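2-nitropropane dioxygenase from Streptomyces ansochromogenes probably oxidises alkyl nitronates such as propionate 3-nitronate with molecular oxygen, using a bound flavin mononucleotide as cofactor. One contact in two of its structures: PDB 3BW3 (chain A, 2.20 Å), residues 247-252 and 315-320, and PDB 3BW4 (chain B, 2.20 Å), residues 247-252 and 315-320. One frame, after least-squares fit of the local backbone (RMSD 0.10 Å); residues are numbered along the deposited sequences.

Structure 1 (3BW3); sequences GAPGPH and QGMALW. It carries 1 engineered substitution outside these segments. With FMN (flavin mononucleotide), chain C; NIE (nitroethane), chain D.
His252 and Leu319 bring the backbones nearest, with CA atoms 5.8 Å apart, where the start of helix 250-255 meets the irregular loop 315-320. This loop follows helix 296-311 of the TIM-barrel flavoprotein and leads into the FMN pocket. The His252 ring lies in the centre. Its CG is anti to the backbone N (chi1 -171°), which brings the ring up against the loop. His252 NE2 donates to Trp320 O at 2.8 Å, with the acceptor in the ring plane. Leu319 CA lies over one face of the imidazole, a CH-pi contact. Met317, bent at chi3, puts CE against Pro249 CB at 3.8 Å and SD against Pro251 CB. Trp320 CB packs on FMN C7 at 3.5 Å. Trp320 NE1 makes a weak hydrogen bond of 3.4 Å to nitroethane O4, and Arg305 also binds this ligand.

Structure 2 (3BW4); sequences GAPGPH and QGMALY. Engineered in segment 315-320: Tyr320 (natural residue Trp). With FMN (flavin mononucleotide), chain E.
His252 and Leu319 bring the backbones nearest, with CA atoms 5.9 Å apart. The His252 ring lies in the centre. Its CG is anti to the backbone N (chi1 -167°), which brings the ring up against the loop. His252 NE2 donates to Tyr320 O at 3.0 Å, with the acceptor in the ring plane. This bond uses the backbone of residue 320, not its side chain. Leu319 CA lies over one face of the imidazole, a CH-pi contact. Met317, bent at chi3, sets CE on Pro249 CB at 3.8 Å and SD on Pro251 CB. Tyr320 is an engineered residue in the FMN pocket. Tyr320 CB packs on FMN C7 at 3.6 Å, and the Tyr320 ring meets the ring of His179 with the planes at about 60°.

Structure 1 against structure 2
The backbones coincide within the error, and the side chains of His252(A), Met317(A) and Leu319(A) and of their counterparts in (B) keep their place. The hydrogen bond from His252(A) NE2 to Trp320(A) O recurs between His252(B) NE2 and Tyr320(B) O; the acceptor is a main-chain oxygen in both. FMN is bound in both. The exchange is Trp320(A) against the engineered Tyr320(B). Their CB atoms coincide, and chi1 is -56° against -59°. The phenol takes much of the place of the indole. NE1 of Trp320(A) and CE1 of Tyr320(B) are 0.5 Å apart, and CZ2 of Trp320(A) and CZ of Tyr320(B) are 0.7 Å apart. The touch on the Ala318 carbonyl oxygen is kept: Trp320(A) CG - Ala318(A) O 3.8 Å and Tyr320(B) CG - Ala318(B) O 3.9 Å. A ring carbon stands where the indole N-H was, and that donor is absent. Trp320(A) NE1 makes a weak hydrogen bond to O4 of nitroethane, a ligand modelled in structure 1 alone. Losing this donor might weaken the hold on a nitro group there. Outside the segments, Asp179(A) stands against His179(B), which may also shape the site.

Structure 1 (3BW3)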
loop_
_atom_site.group_PDB
_atom_site.type_symbol
_atom_site.label_atom_id
_atom_site.label_comp_id
_atom_site.label_asym_id
_atom_site.label_seq_id
_atom_site.Cartn_x
_atom_site.Cartn_y
_atom_site.Cartn_z
ATOM N N GLY A 247 12.810 -12.117 20.406
ATOM C CA GLY A 247 12.486 -13.420 20.954
ATOM C C GLY A 247 11.691 -14.296 20.001
ATOM O O GLY A 247 11.215 -15.360 20.389
ATOM N N ALA A 248 11.537 -13.852 18.757
ATOM C CA ALA A 248 10.797 -14.630 17.767
ATOM C C ALA A 248 11.504 -15.963 17.528
ATOM O O ALA A 248 12.731 -16.028 17.502
ATOM C CB ALA A 248 10.690 -13.856 16.454
ATOM N N PRO A 249 10.733 -17.046 17.355
ATOM C CA PRO A 249 11.298 -18.378 17.118
ATOM C C PRO A 249 12.252 -18.393 15.932
ATOM O O PRO A 249 12.100 -17.602 15.000
ATOM C CB PRO A 249 10.061 -19.234 16.856
ATOM C CG PRO A 249 9.012 -18.573 17.704
ATOM C CD PRO A 249 9.263 -17.103 17.420
ATOM N N GLY A 250 13.228 -19.297 15.973
ATOM C CA GLY A 250 14.185 -19.416 14.888
ATOM C C GLY A 250 13.525 -19.647 13.539
ATOM O O GLY A 250 13.957 -19.070 12.543
ATOM N N PRO A 251 12.485 -20.498 13.464
ATOM C CA PRO A 251 11.801 -20.763 12.194
ATOM C C PRO A 251 11.148 -19.502 11.619
ATOM O O PRO A 251 11.071 -19.326 10.403
ATOM C CB PRO A 251 10.763 -21.820 12.572
ATOM C CG PRO A 251 11.435 -22.562 13.675
ATOM C CD PRO A 251 12.017 -21.433 14.502
ATOM N N HIS A 252 10.674 -18.633 12.507
ATOM C CA HIS A 252 10.028 -17.396 12.086
ATOM C C HIS A 252 11.070 -16.432 11.522
ATOM O O HIS A 252 10.876 -15.858 10.452
ATOM C CB HIS A 252 9.284 -16.771 13.272
ATOM C CG HIS A 252 8.406 -15.614 12.899
ATOM N ND1 HIS A 252 7.462 -15.095 13.758
ATOM C CD2 HIS A 252 8.347 -14.861 11.775
ATOM C CE1 HIS A 252 6.861 -14.071 13.181
ATOM N NE2 HIS A 252 7.380 -13.907 11.977
ATOM N N GLN A 315 5.508 -24.002 8.642
ATOM C CA GLN A 315 4.261 -24.081 7.877
ATOM C C GLN A 315 3.002 -24.045 8.741
ATOM O O GLN A 315 1.898 -23.873 8.224
ATOM C CB GLN A 315 4.240 -25.348 7.017
ATOM C CG GLN A 315 5.377 -25.471 6.006
ATOM C CD GLN A 315 5.380 -24.359 4.976
ATOM O OE1 GLN A 315 4.329 -23.851 4.588
ATOM N NE2 GLN A 315 6.565 -23.989 4.514
ATOM N N GLY A 316 3.159 -24.207 10.051
ATOM C CA GLY A 316 2.007 -24.181 10.936
ATOM C C GLY A 316 2.052 -23.005 11.893
ATOM O O GLY A 316 1.291 -22.936 12.863
ATOM N N MET A 317 2.946 -22.063 11.613
ATOM C CA MET A 317 3.108 -20.897 12.461
ATOM C C MET A 317 2.538 -19.629 11.854
ATOM O O MET A 317 2.326 -19.548 10.640
ATOM C CB MET A 317 4.591 -20.676 12.762
ATOM C CG MET A 317 5.248 -21.792 13.560
ATOM S SD MET A 317 7.024 -21.533 13.711
ATOM C CE MET A 317 7.059 -19.937 14.569
ATOM N N ALA A 318 2.279 -18.644 12.716
ATOM C CA ALA A 318 1.781 -17.345 12.275
ATOM C C ALA A 318 3.038 -16.557 11.940
ATOM O O ALA A 318 3.602 -15.883 12.794
ATOM C CB ALA A 318 1.017 -16.656 13.396
ATOM N N LEU A 319 3.482 -16.654 10.694
ATOM C CA LEU A 319 4.697 -15.977 10.263
ATOM C C LEU A 319 4.494 -14.479 9.986
ATOM O O LEU A 319 4.671 -14.017 8.861
ATOM C CB LEU A 319 5.246 -16.693 9.022
ATOM C CG LEU A 319 5.507 -18.201 9.187
ATOM C CD1 LEU A 319 5.954 -18.806 7.866
ATOM C CD2 LEU A 319 6.577 -18.430 10.245
ATOM N N TRP A 320 4.131 -13.722 11.018
ATOM C CA TRP A 320 3.904 -12.281 10.877
ATOM C C TRP A 320 5.079 -11.601 10.170
ATOM O O TRP A 320 6.238 -11.808 10.539
ATOM C CB TRP A 320 3.730 -11.634 12.251
ATOM C CG TRP A 320 2.638 -12.207 13.105
ATOM C CD1 TRP A 320 2.693 -12.417 14.455
ATOM C CD2 TRP A 320 1.323 -12.605 12.690
ATOM N NE1 TRP A 320 1.498 -12.919 14.904
ATOM C CE2 TRP A 320 0.639 -13.044 13.844
ATOM C CE3 TRP A 320 0.659 -12.634 11.457
ATOM C CZ2 TRP A 320 -0.680 -13.509 13.805
ATOM C CZ3 TRP A 320 -0.654 -13.097 11.416
ATOM C CH2 TRP A 320 -1.308 -13.529 12.585
HETATM N N1 FMN C . 1.210 -4.074 17.017
HETATM C C2 FMN C . 0.609 -3.864 18.260
HETATM O O2 FMN C . 0.091 -2.777 18.508
HETATM N N3 FMN C . 0.597 -4.869 19.216
HETATM C C4 FMN C . 1.177 -6.109 19.002
HETATM O O4 FMN C . 1.148 -6.974 19.892
HETATM C C4A FMN C . 1.806 -6.336 17.747
HETATM N N5 FMN C . 2.437 -7.550 17.465
HETATM C C5A FMN C . 3.088 -7.771 16.246
HETATM C C6 FMN C . 3.738 -9.009 16.010
HETATM C C7 FMN C . 4.429 -9.286 14.778
HETATM C C7M FMN C . 5.676 -10.186 14.957
HETATM C C8 FMN C . 4.446 -8.201 13.822
HETATM C C8M FMN C . 5.598 -7.966 12.844
HETATM C C9 FMN C . 3.773 -6.961 14.037
HETATM C C9A FMN C . 3.095 -6.737 15.255
HETATM N N10 FMN C . 2.434 -5.509 15.524
HETATM C C10 FMN C . 1.807 -5.295 16.761
HETATM C "C1'" FMN C . 2.229 -4.474 14.415
HETATM C "C2'" FMN C . 3.302 -3.372 14.570
HETATM O "O2'" FMN C . 2.862 -2.433 15.543
HETATM C "C3'" FMN C . 3.531 -2.566 13.243
HETATM O "O3'" FMN C . 2.263 -2.004 12.895
HETATM C "C4'" FMN C . 4.045 -3.409 12.055
HETATM O "O4'" FMN C . 5.072 -4.286 12.535
HETATM C "C5'" FMN C . 4.615 -2.484 10.939
HETATM O "O5'" FMN C . 5.110 -3.232 9.801
HETATM P P FMN C . 6.636 -3.799 9.555
HETATM O O1P FMN C . 7.134 -2.566 10.249
HETATM O O2P FMN C . 6.108 -3.815 8.142
HETATM O O3P FMN C . 6.222 -4.948 10.464
HETATM N N3 NIE D . 0.756 -13.664 18.658
HETATM C C1 NIE D . 0.687 -14.700 20.908
HETATM C C2 NIE D . 1.222 -14.786 19.473
HETATM O O4 NIE D . 1.557 -12.821 18.289
HETATM O O5 NIE D . -0.418 -13.572 18.329
#

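Structure 2 (3BW4)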
loop_
_atom_site.group_PDB
_atom_site.type_symbol
_atom_site.label_atom_id
_atom_site.label_comp_id
_atom_site.label_asym_id
_atom_site.label_seq_id
_atom_site.Cartn_x
_atom_site.Cartn_y
_atom_site.Cartn_z
ATOM N N GLY B 247 12.821 -12.041 20.352
ATOM C CA GLY B 247 12.494 -13.349 20.892
ATOM C C GLY B 247 11.713 -14.239 19.940
ATOM O O GLY B 247 11.283 -15.323 20.320
ATOM N N ALA B 248 11.515 -13.784 18.708
ATOM C CA ALA B 248 10.783 -14.567 17.715
ATOM C C ALA B 248 11.475 -15.916 17.504
ATOM O O ALA B 248 12.700 -16.007 17.529
ATOM C CB ALA B 248 10.709 -13.804 16.394
ATOM N N PRO B 249 10.691 -16.983 17.294
ATOM C CA PRO B 249 11.219 -18.335 17.080
ATOM C C PRO B 249 12.203 -18.404 15.913
ATOM O O PRO B 249 12.080 -17.653 14.947
ATOM C CB PRO B 249 9.962 -19.154 16.802
ATOM C CG PRO B 249 8.901 -18.426 17.578
ATOM C CD PRO B 249 9.217 -16.985 17.269
ATOM N N GLY B 250 13.173 -19.310 16.010
ATOM C CA GLY B 250 14.150 -19.474 14.949
ATOM C C GLY B 250 13.515 -19.719 13.589
ATOM O O GLY B 250 13.965 -19.150 12.599
ATOM N N PRO B 251 12.476 -20.573 13.499
ATOM C CA PRO B 251 11.812 -20.856 12.219
ATOM C C PRO B 251 11.188 -19.594 11.621
ATOM O O PRO B 251 11.076 -19.448 10.398
ATOM C CB PRO B 251 10.742 -21.883 12.598
ATOM C CG PRO B 251 11.337 -22.583 13.766
ATOM C CD PRO B 251 11.956 -21.453 14.560
ATOM N N HIS B 252 10.778 -18.686 12.502
ATOM C CA HIS B 252 10.154 -17.441 12.086
ATOM C C HIS B 252 11.195 -16.486 11.508
ATOM O O HIS B 252 11.004 -15.934 10.424
ATOM C CB HIS B 252 9.437 -16.809 13.283
ATOM C CG HIS B 252 8.510 -15.693 12.916
ATOM N ND1 HIS B 252 7.551 -15.214 13.782
ATOM C CD2 HIS B 252 8.407 -14.949 11.789
ATOM C CE1 HIS B 252 6.896 -14.223 13.205
ATOM N NE2 HIS B 252 7.398 -14.041 11.995
ATOM N N GLN B 315 5.520 -24.005 8.580
ATOM C CA GLN B 315 4.284 -24.093 7.801
ATOM C C GLN B 315 3.024 -24.031 8.661
ATOM O O GLN B 315 1.922 -23.831 8.142
ATOM C CB GLN B 315 4.259 -25.389 6.988
ATOM C CG GLN B 315 5.406 -25.554 6.011
ATOM C CD GLN B 315 5.454 -24.450 4.975
ATOM O OE1 GLN B 315 4.422 -23.921 4.561
ATOM N NE2 GLN B 315 6.657 -24.103 4.544
ATOM N N GLY B 316 3.180 -24.205 9.971
ATOM C CA GLY B 316 2.025 -24.179 10.854
ATOM C C GLY B 316 2.040 -23.035 11.849
ATOM O O GLY B 316 1.221 -22.987 12.767
ATOM N N MET B 317 2.967 -22.104 11.658
ATOM C CA MET B 317 3.101 -20.958 12.549
ATOM C C MET B 317 2.557 -19.676 11.927
ATOM O O MET B 317 2.383 -19.592 10.712
ATOM C CB MET B 317 4.575 -20.757 12.903
ATOM C CG MET B 317 5.205 -21.924 13.642
ATOM S SD MET B 317 7.003 -21.793 13.707
ATOM C CE MET B 317 7.194 -20.189 14.477
ATOM N N ALA B 318 2.288 -18.680 12.766
ATOM C CA ALA B 318 1.798 -17.388 12.290
ATOM C C ALA B 318 3.028 -16.528 12.012
ATOM O O ALA B 318 3.500 -15.796 12.881
ATOM C CB ALA B 318 0.922 -16.730 13.345
ATOM N N LEU B 319 3.539 -16.625 10.789
ATOM C CA LEU B 319 4.736 -15.896 10.381
ATOM C C LEU B 319 4.468 -14.425 10.036
ATOM O O LEU B 319 4.621 -14.015 8.885
ATOM C CB LEU B 319 5.368 -16.620 9.182
ATOM C CG LEU B 319 5.642 -18.125 9.371
ATOM C CD1 LEU B 319 6.173 -18.737 8.084
ATOM C CD2 LEU B 319 6.646 -18.326 10.491
ATOM N N TYR B 320 4.075 -13.631 11.030
ATOM C CA TYR B 320 3.793 -12.212 10.795
ATOM C C TYR B 320 5.020 -11.510 10.204
ATOM O O TYR B 320 6.142 -11.679 10.688
ATOM C CB TYR B 320 3.385 -11.523 12.102
ATOM C CG TYR B 320 2.168 -12.132 12.759
ATOM C CD1 TYR B 320 2.193 -12.504 14.102
ATOM C CD2 TYR B 320 1.002 -12.356 12.035
ATOM C CE1 TYR B 320 1.083 -13.093 14.705
ATOM C CE2 TYR B 320 -0.109 -12.940 12.621
ATOM C CZ TYR B 320 -0.064 -13.311 13.953
ATOM O OH TYR B 320 -1.147 -13.934 14.517
HETATM N N1 FMN E . 1.346 -3.824 16.702
HETATM C C2 FMN E . 0.765 -3.597 17.953
HETATM O O2 FMN E . 0.243 -2.510 18.193
HETATM N N3 FMN E . 0.778 -4.583 18.930
HETATM C C4 FMN E . 1.361 -5.826 18.724
HETATM O O4 FMN E . 1.358 -6.682 19.628
HETATM C C4A FMN E . 1.964 -6.070 17.462
HETATM N N5 FMN E . 2.587 -7.286 17.192
HETATM C C5A FMN E . 3.216 -7.534 15.971
HETATM C C6 FMN E . 3.856 -8.781 15.755
HETATM C C7 FMN E . 4.532 -9.094 14.521
HETATM C C7M FMN E . 5.760 -10.011 14.707
HETATM C C8 FMN E . 4.544 -8.032 13.541
HETATM C C8M FMN E . 5.688 -7.833 12.546
HETATM C C9 FMN E . 3.877 -6.779 13.735
HETATM C C9A FMN E . 3.211 -6.522 14.956
HETATM N N10 FMN E . 2.555 -5.286 15.209
HETATM C C10 FMN E . 1.944 -5.047 16.456
HETATM C "C1'" FMN E . 2.348 -4.264 14.083
HETATM C "C2'" FMN E . 3.436 -3.171 14.245
HETATM O "O2'" FMN E . 2.975 -2.209 15.183
HETATM C "C3'" FMN E . 3.735 -2.403 12.906
HETATM O "O3'" FMN E . 2.498 -1.842 12.463
HETATM C "C4'" FMN E . 4.278 -3.283 11.775
HETATM O "O4'" FMN E . 5.295 -4.131 12.308
HETATM C "C5'" FMN E . 4.877 -2.393 10.653
HETATM O "O5'" FMN E . 5.396 -3.182 9.560
HETATM P P FMN E . 6.888 -3.835 9.403
HETATM O O1P FMN E . 6.358 -4.947 10.252
HETATM O O2P FMN E . 7.348 -2.512 9.939
HETATM O O3P FMN E . 6.512 -3.889 7.923
#